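PDB 5BPK: gamma-glutamyltranspeptidase (Ggt) from Helicobacter pylori 26695, which probably hydrolyses gamma-glutamyl compounds such as glutathione and transfers their gamma-glutamyl group to acceptors, as an N-terminal nucleophile hydrolase. Local coordinates for residues 287-290 with 291-295; 338-341 with 342-346; 214-217 with 218-222. All blocks are in the same frame, centred on the assembly; numbering follows the deposited sequence.

Local contacts within helices can be compared at three sites of one chain. Interaction 3 comes first in sequence, at the start of helix 214-226; interaction 1 follows in helix 285-296, and interaction 2 in the short helix 340-343 and the residues flanking it. Interactions 1 and 2 are neighbours, their centres 10 Å apart, and Thr-287 OG1 lies 3.6 Å from Val-340 CG1 where they meet. Interaction 3 is on the other side of the chain's centre, 42 Å and 44 Å from their centres. Each contact is thus made locally, mainly by residues three or four apart, while interaction 1 packs on strand 274-278 and interaction 2 on the neighbouring strand 262-271.

Interaction 1 of 3, residues 287-290 with 291-295; sequences THLI and QILNV
His-288 donates from ND1 to Gln-291 OE1 at 2.8 Å, an i to i+3 side-chain bond on the buried helix 285-296. This helix packs against strand 274-278 and helix 309-329, consistent with the helical layer that flanks a sheet in the Ntn-hydrolase sandwich. The bond is nearly straight, 164° at the hydrogen, and OE1 sits at the edge of the imidazole in its plane, although ring and amide planes are 38° apart. Gln-291 gets there with an extended chain whose CG is anti to the backbone N (chi1 179°), running alongside His-288. Its NE2 is bonded to Asp-325 OD2 of helix 309-329; with both amide ends held, the rotation of the group is fixed, and the carboxylate would probably strengthen OE1 as an acceptor.

On another face of the helix Leu-289 and Leu-293 lie side by side, their CD1 atoms 3.9 Å apart; Leu-289 packs on Thr-77 and Leu-293 on Leu-102, both of the second Ggt chain. Ile-290 O receives the N-H of Asn-294 at 2.8 Å. The carboxamide of Asn-294 folds back toward that carbonyl, with CG 3.1 Å from the oxygen, but its OD1 accepts from Lys-346 NZ. Its ND2 makes a weak bond to Ile-344 O and rests 3.8 Å from Ile-290 CG2.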
loop_
_atom_site.group_PDB
_atom_site.type_symbol
_atom_site.label_atom_id
_atom_site.label_comp_id
_atom_site.label_asym_id
_atom_site.label_seq_id
_atom_site.Cartn_x
_atom_site.Cartn_y
_atom_site.Cartn_z
ATOM N N THR A 287 0.153 -11.197 -6.745
ATOM C CA THR A 287 0.576 -12.549 -7.077
ATOM C C THR A 287 0.466 -13.453 -5.864
ATOM O O THR A 287 -0.126 -14.531 -5.938
ATOM C CB THR A 287 2.013 -12.553 -7.630
ATOM O OG1 THR A 287 2.038 -11.848 -8.880
ATOM C CG2 THR A 287 2.556 -13.978 -7.818
ATOM N N HIS A 288 1.051 -13.035 -4.745
ATOM C CA HIS A 288 1.014 -13.869 -3.550
ATOM C C HIS A 288 -0.378 -13.949 -2.901
ATOM O O HIS A 288 -0.723 -14.974 -2.313
ATOM C CB HIS A 288 2.086 -13.469 -2.545
ATOM C CG HIS A 288 3.469 -13.566 -3.100
ATOM N ND1 HIS A 288 3.944 -14.706 -3.707
ATOM C CD2 HIS A 288 4.471 -12.658 -3.165
ATOM C CE1 HIS A 288 5.181 -14.495 -4.126
ATOM N NE2 HIS A 288 5.523 -13.259 -3.810
ATOM N N LEU A 289 -1.169 -12.887 -3.023
ATOM C CA LEU A 289 -2.558 -12.894 -2.565
ATOM C C LEU A 289 -3.302 -14.021 -3.265
ATOM O O LEU A 289 -3.942 -14.845 -2.628
ATOM C CB LEU A 289 -3.226 -11.556 -2.893
ATOM C CG LEU A 289 -4.743 -11.491 -2.766
ATOM C CD1 LEU A 289 -5.162 -11.852 -1.355
ATOM C CD2 LEU A 289 -5.232 -10.100 -3.195
ATOM N N ILE A 290 -3.155 -14.085 -4.584
ATOM C CA ILE A 290 -3.867 -15.081 -5.389
ATOM C C ILE A 290 -3.310 -16.488 -5.132
ATOM O O ILE A 290 -4.068 -17.452 -5.035
ATOM C CB ILE A 290 -3.807 -14.699 -6.894
ATOM C CG1 ILE A 290 -4.729 -13.498 -7.138
ATOM C CG2 ILE A 290 -4.178 -15.878 -7.809
ATOM C CD1 ILE A 290 -4.480 -12.777 -8.430
ATOM N N GLN A 291 -1.985 -16.586 -5.025
ATOM C CA GLN A 291 -1.310 -17.834 -4.664
ATOM C C GLN A 291 -1.849 -18.423 -3.351
ATOM O O GLN A 291 -2.178 -19.610 -3.284
ATOM C CB GLN A 291 0.209 -17.588 -4.552
ATOM C CG GLN A 291 1.047 -18.808 -4.159
ATOM C CD GLN A 291 2.533 -18.487 -4.049
ATOM O OE1 GLN A 291 2.949 -17.326 -4.151
ATOM N NE2 GLN A 291 3.336 -19.513 -3.812
ATOM N N ILE A 292 -1.937 -17.594 -2.313
ATOM C CA ILE A 292 -2.326 -18.065 -0.975
ATOM C C ILE A 292 -3.812 -18.476 -0.972
ATOM O O ILE A 292 -4.183 -19.535 -0.457
ATOM C CB ILE A 292 -2.016 -17.007 0.109
ATOM C CG1 ILE A 292 -0.502 -16.806 0.244
ATOM C CG2 ILE A 292 -2.572 -17.430 1.450
ATOM C CD1 ILE A 292 -0.114 -15.483 0.892
ATOM N N LEU A 293 -4.656 -17.649 -1.566
ATOM C CA LEU A 293 -6.055 -18.019 -1.797
ATOM C C LEU A 293 -6.193 -19.338 -2.569
ATOM O O LEU A 293 -7.043 -20.169 -2.232
ATOM C CB LEU A 293 -6.807 -16.895 -2.524
ATOM C CG LEU A 293 -7.154 -15.669 -1.660
ATOM C CD1 LEU A 293 -7.742 -14.532 -2.484
ATOM C CD2 LEU A 293 -8.109 -16.020 -0.502
ATOM N N ASN A 294 -5.381 -19.523 -3.609
ATOM C CA ASN A 294 -5.405 -20.768 -4.373
ATOM C C ASN A 294 -5.144 -21.964 -3.482
ATOM O O ASN A 294 -5.793 -22.990 -3.647
ATOM C CB ASN A 294 -4.384 -20.812 -5.519
ATOM C CG ASN A 294 -4.745 -19.933 -6.703
ATOM O OD1 ASN A 294 -5.898 -19.557 -6.906
ATOM N ND2 ASN A 294 -3.738 -19.646 -7.534
ATOM N N VAL A 295 -4.157 -21.857 -2.586
ATOM C CA VAL A 295 -3.850 -22.967 -1.675
ATOM C C VAL A 295 -5.070 -23.233 -0.784
ATOM O O VAL A 295 -5.527 -24.374 -0.657
ATOM C CB VAL A 295 -2.591 -22.698 -0.793
ATOM C CG1 VAL A 295 -2.350 -23.852 0.189
ATOM C CG2 VAL A 295 -1.357 -22.491 -1.652
#

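Interaction 2 of 3, residues 338-341 with 342-346; sequences VPVD and KLINK
Pro-339 opens a one-turn helix from the centre of an inverse gamma turn, and its carbonyl oxygen accepts the N-H of Leu-343 at 3.0 Å. The gamma turn itself is closed by a weak bond from Val-340 N to Val-338 O, so the chain tightens just before the helix starts. Standing at the N-cap, proline has no polar side-chain atom to offer the first turn; its ring instead supplies apolar surface. Pro-339 CB approaches CD of the extended Lys-342 chain at 4.2 Å, and CG comes within 4.4 Å of Leu-343 CD1. The Lys-342 ammonium travels on to a weak bond with the Leu-374 carbonyl, while Leu-343 turns inward to Met-330 and Asp-325.

A second backbone bond, from Ile-344 N to Val-340 O at 3.0 Å, ends the helix, for Ile-344 already departs from helical backbone angles. Its side chain adopts an uncommon torsion: CG1 stands between the backbone N and the carbonyl carbon (chi1 68°). That places CG1 over the end of the turn, 3.4 Å from Val-340 O, and lets CD1 reach Val-340 CG1 at 4.3 Å. The two branched residues then pack together on Val-267 of strand 262-271. One residue later, Asn-345 CB lies 3.5 Å from Asp-341 O, and its OD1 accepts the N-H of Tyr-348, with a weaker bond from Ala-347 N. A single helical turn begun at a proline thus passes almost directly into a classical asparagine N-cap, the start of helix 346-354.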
loop_
_atom_site.group_PDB
_atom_site.type_symbol
_atom_site.label_atom_id
_atom_site.label_comp_id
_atom_site.label_asym_id
_atom_site.label_seq_id
_atom_site.Cartn_x
_atom_site.Cartn_y
_atom_site.Cartn_z
ATOM N N VAL A 338 9.844 -12.613 -14.034
ATOM C CA VAL A 338 9.018 -12.907 -12.864
ATOM C C VAL A 338 7.958 -13.931 -13.263
ATOM O O VAL A 338 7.136 -13.664 -14.150
ATOM C CB VAL A 338 8.330 -11.643 -12.310
ATOM C CG1 VAL A 338 7.528 -11.997 -11.044
ATOM C CG2 VAL A 338 9.352 -10.560 -12.032
ATOM N N PRO A 339 7.993 -15.129 -12.643
ATOM C CA PRO A 339 7.116 -16.226 -13.064
ATOM C C PRO A 339 5.709 -16.118 -12.461
ATOM O O PRO A 339 5.237 -17.028 -11.772
ATOM C CB PRO A 339 7.860 -17.463 -12.549
ATOM C CG PRO A 339 8.531 -16.974 -11.316
ATOM C CD PRO A 339 9.000 -15.596 -11.670
ATOM N N VAL A 340 5.024 -15.023 -12.766
ATOM C CA VAL A 340 3.717 -14.755 -12.168
ATOM C C VAL A 340 2.756 -15.893 -12.483
ATOM O O VAL A 340 2.097 -16.406 -11.587
ATOM C CB VAL A 340 3.111 -13.412 -12.654
ATOM C CG1 VAL A 340 1.663 -13.246 -12.144
ATOM C CG2 VAL A 340 3.989 -12.232 -12.215
ATOM N N ASP A 341 2.712 -16.295 -13.751
ATOM C CA ASP A 341 1.783 -17.333 -14.200
ATOM C C ASP A 341 2.013 -18.659 -13.476
ATOM O O ASP A 341 1.051 -19.361 -13.179
ATOM C CB ASP A 341 1.875 -17.542 -15.720
ATOM C CG ASP A 341 1.182 -16.434 -16.514
ATOM O OD1 ASP A 341 0.451 -15.607 -15.926
ATOM O OD2 ASP A 341 1.361 -16.398 -17.747
ATOM N N LYS A 342 3.270 -19.001 -13.201
ATOM C CA LYS A 342 3.572 -20.231 -12.456
ATOM C C LYS A 342 3.159 -20.111 -10.990
ATOM O O LYS A 342 2.638 -21.058 -10.410
ATOM C CB LYS A 342 5.058 -20.603 -12.559
ATOM C CG LYS A 342 5.489 -21.051 -13.958
ATOM C CD LYS A 342 6.985 -21.296 -14.019
ATOM C CE LYS A 342 7.438 -21.680 -15.420
ATOM N NZ LYS A 342 8.898 -21.977 -15.442
ATOM N N LEU A 343 3.402 -18.952 -10.388
ATOM C CA LEU A 343 3.074 -18.741 -8.981
ATOM C C LEU A 343 1.562 -18.744 -8.707
ATOM O O LEU A 343 1.144 -19.153 -7.626
ATOM C CB LEU A 343 3.720 -17.443 -8.459
ATOM C CG LEU A 343 5.253 -17.450 -8.350
ATOM C CD1 LEU A 343 5.756 -16.050 -8.064
ATOM C CD2 LEU A 343 5.770 -18.458 -7.283
ATOM N N ILE A 344 0.760 -18.299 -9.676
ATOM C CA ILE A 344 -0.699 -18.266 -9.514
ATOM C C ILE A 344 -1.392 -19.474 -10.135
ATOM O O ILE A 344 -2.620 -19.531 -10.178
ATOM C CB ILE A 344 -1.347 -16.933 -10.021
ATOM C CG1 ILE A 344 -1.267 -16.775 -11.555
ATOM C CG2 ILE A 344 -0.702 -15.747 -9.324
ATOM C CD1 ILE A 344 -1.959 -15.517 -12.092
ATOM N N ASN A 345 -0.607 -20.432 -10.624
ATOM C CA ASN A 345 -1.161 -21.665 -11.200
ATOM C C ASN A 345 -1.817 -22.502 -10.108
ATOM O O ASN A 345 -1.196 -22.798 -9.101
ATOM C CB ASN A 345 -0.039 -22.460 -11.875
ATOM C CG ASN A 345 -0.524 -23.721 -12.544
ATOM O OD1 ASN A 345 -0.618 -24.768 -11.910
ATOM N ND2 ASN A 345 -0.780 -23.643 -13.840
ATOM N N LYS A 346 -3.071 -22.895 -10.318
ATOM C CA LYS A 346 -3.772 -23.689 -9.316
ATOM C C LYS A 346 -3.159 -25.075 -9.078
ATOM O O LYS A 346 -3.278 -25.591 -7.980
ATOM C CB LYS A 346 -5.264 -23.783 -9.623
ATOM C CG LYS A 346 -5.997 -22.443 -9.415
ATOM C CD LYS A 346 -7.492 -22.578 -9.563
ATOM C CE LYS A 346 -8.177 -21.232 -9.466
ATOM N NZ LYS A 346 -8.238 -20.659 -8.090
#

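Interaction 3 of 3, residues 214-217 with 218-222; sequences KDLA and KTLNQ
Leu-220 can be followed outward from the backbone of helix 214-226, where CB, CG and CD1 in turn meet Leu-216, four residues earlier. This is the i to i+4 arrangement of an alpha-helix with one face buried. CB lies 3.5 Å from the carbonyl oxygen of Leu-216, and CG comes closer to the same oxygen, at 3.3 Å. The chain takes this course because CG is beside the backbone N and anti to the carbonyl carbon (chi1 -67°), which directs it back over the preceding turn. At the tip, CD1 is still 3.9 Å from Leu-216 O and reaches Leu-216 CG at 4.2 Å, the two side chains crossing at a slant. Both leucines press on Val-74 of helix 61-75, and Leu-220 reaches Phe-70 as well, so this pair forms part of the seam between two helices.

The neighbouring faces deal with polar groups. Thr-219 OG1 stands 3.2 Å from Asp-215 O, yet its hydrogen bond goes to Ala-33 O of the second Ggt chain, which ties the helix to the partner chain. Asp-215 in turn is held through OD2 by the hydroxyl of Tyr-196. Its other oxygen, OD1, stays 5.8 Å from Lys-218 NZ, too far for a salt bridge, although the opposite charges may still attract weakly.

Ala-217 packs its methyl group on helix 155-168, and its carbonyl oxygen is gripped twice by Asn-221. The backbone N-H makes the firm bond, at 2.8 Å. The side chain, which is also weakly bonded to Glu-167 OE2, adds a weak, bent bond (130° at the hydrogen) from Asn-221 ND2 to Ala-217 O at 3.1 Å.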
loop_
_atom_site.group_PDB
_atom_site.type_symbol
_atom_site.label_atom_id
_atom_site.label_comp_id
_atom_site.label_asym_id
_atom_site.label_seq_id
_atom_site.Cartn_x
_atom_site.Cartn_y
_atom_site.Cartn_z
ATOM N N LYS A 214 2.272 26.290 3.668
ATOM C CA LYS A 214 2.286 27.311 2.644
ATOM C C LYS A 214 3.074 26.908 1.389
ATOM O O LYS A 214 2.617 27.144 0.273
ATOM C CB LYS A 214 2.850 28.597 3.242
ATOM C CG LYS A 214 2.688 29.818 2.378
ATOM C CD LYS A 214 3.191 31.034 3.126
ATOM C CE LYS A 214 3.461 32.192 2.205
ATOM N NZ LYS A 214 3.709 33.429 2.975
ATOM N N ASP A 215 4.255 26.315 1.573
ATOM C CA ASP A 215 5.072 25.858 0.436
ATOM C C ASP A 215 4.399 24.693 -0.296
ATOM O O ASP A 215 4.452 24.617 -1.530
ATOM C CB ASP A 215 6.483 25.447 0.868
ATOM C CG ASP A 215 7.394 26.630 1.140
ATOM O OD1 ASP A 215 6.931 27.794 1.083
ATOM O OD2 ASP A 215 8.598 26.385 1.385
ATOM N N LEU A 216 3.763 23.789 0.451
ATOM C CA LEU A 216 2.999 22.706 -0.179
ATOM C C LEU A 216 1.867 23.281 -1.037
ATOM O O LEU A 216 1.616 22.800 -2.149
ATOM C CB LEU A 216 2.443 21.730 0.863
ATOM C CG LEU A 216 1.708 20.490 0.328
ATOM C CD1 LEU A 216 2.573 19.682 -0.640
ATOM C CD2 LEU A 216 1.201 19.595 1.461
ATOM N N ALA A 217 1.202 24.320 -0.539
ATOM C CA ALA A 217 0.129 24.955 -1.309
ATOM C C ALA A 217 0.669 25.539 -2.621
ATOM O O ALA A 217 0.029 25.417 -3.664
ATOM C CB ALA A 217 -0.591 26.030 -0.476
ATOM N N LYS A 218 1.856 26.149 -2.565
ATOM C CA LYS A 218 2.523 26.651 -3.771
ATOM C C LYS A 218 2.750 25.524 -4.786
ATOM O O LYS A 218 2.487 25.674 -5.965
ATOM C CB LYS A 218 3.877 27.303 -3.433
ATOM C CG LYS A 218 3.860 28.800 -3.273
ATOM C CD LYS A 218 5.278 29.378 -3.175
ATOM C CE LYS A 218 6.006 29.427 -4.520
ATOM N NZ LYS A 218 7.448 29.822 -4.370
ATOM N N THR A 219 3.252 24.393 -4.313
ATOM C CA THR A 219 3.511 23.258 -5.200
ATOM C C THR A 219 2.220 22.713 -5.820
ATOM O O THR A 219 2.160 22.449 -7.026
ATOM C CB THR A 219 4.255 22.144 -4.465
ATOM O OG1 THR A 219 5.473 22.679 -3.924
ATOM C CG2 THR A 219 4.569 20.999 -5.413
ATOM N N LEU A 220 1.195 22.556 -4.987
ATOM C CA LEU A 220 -0.113 22.103 -5.450
ATOM C C LEU A 220 -0.708 23.075 -6.461
ATOM O O LEU A 220 -1.339 22.661 -7.439
ATOM C CB LEU A 220 -1.067 21.909 -4.270
ATOM C CG LEU A 220 -0.710 20.760 -3.320
ATOM C CD1 LEU A 220 -1.670 20.731 -2.146
ATOM C CD2 LEU A 220 -0.695 19.413 -4.037
ATOM N N ASN A 221 -0.476 24.366 -6.249
ATOM C CA ASN A 221 -0.948 25.374 -7.205
ATOM C C ASN A 221 -0.245 25.291 -8.567
ATOM O O ASN A 221 -0.872 25.540 -9.598
ATOM C CB ASN A 221 -0.834 26.780 -6.613
ATOM C CG ASN A 221 -2.124 27.244 -5.959
ATOM O OD1 ASN A 221 -3.152 27.372 -6.627
ATOM N ND2 ASN A 221 -2.074 27.528 -4.660
ATOM N N GLN A 222 1.042 24.944 -8.569
ATOM C CA GLN A 222 1.775 24.688 -9.812
ATOM C C GLN A 222 1.163 23.512 -10.567
ATOM O O GLN A 222 1.013 23.552 -11.795
ATOM C CB GLN A 222 3.265 24.410 -9.549
ATOM C CG GLN A 222 4.073 25.645 -9.229
ATOM C CD GLN A 222 4.021 26.671 -10.360
ATOM O OE1 GLN A 222 3.324 27.677 -10.260
ATOM N NE2 GLN A 222 4.728 26.393 -11.451
#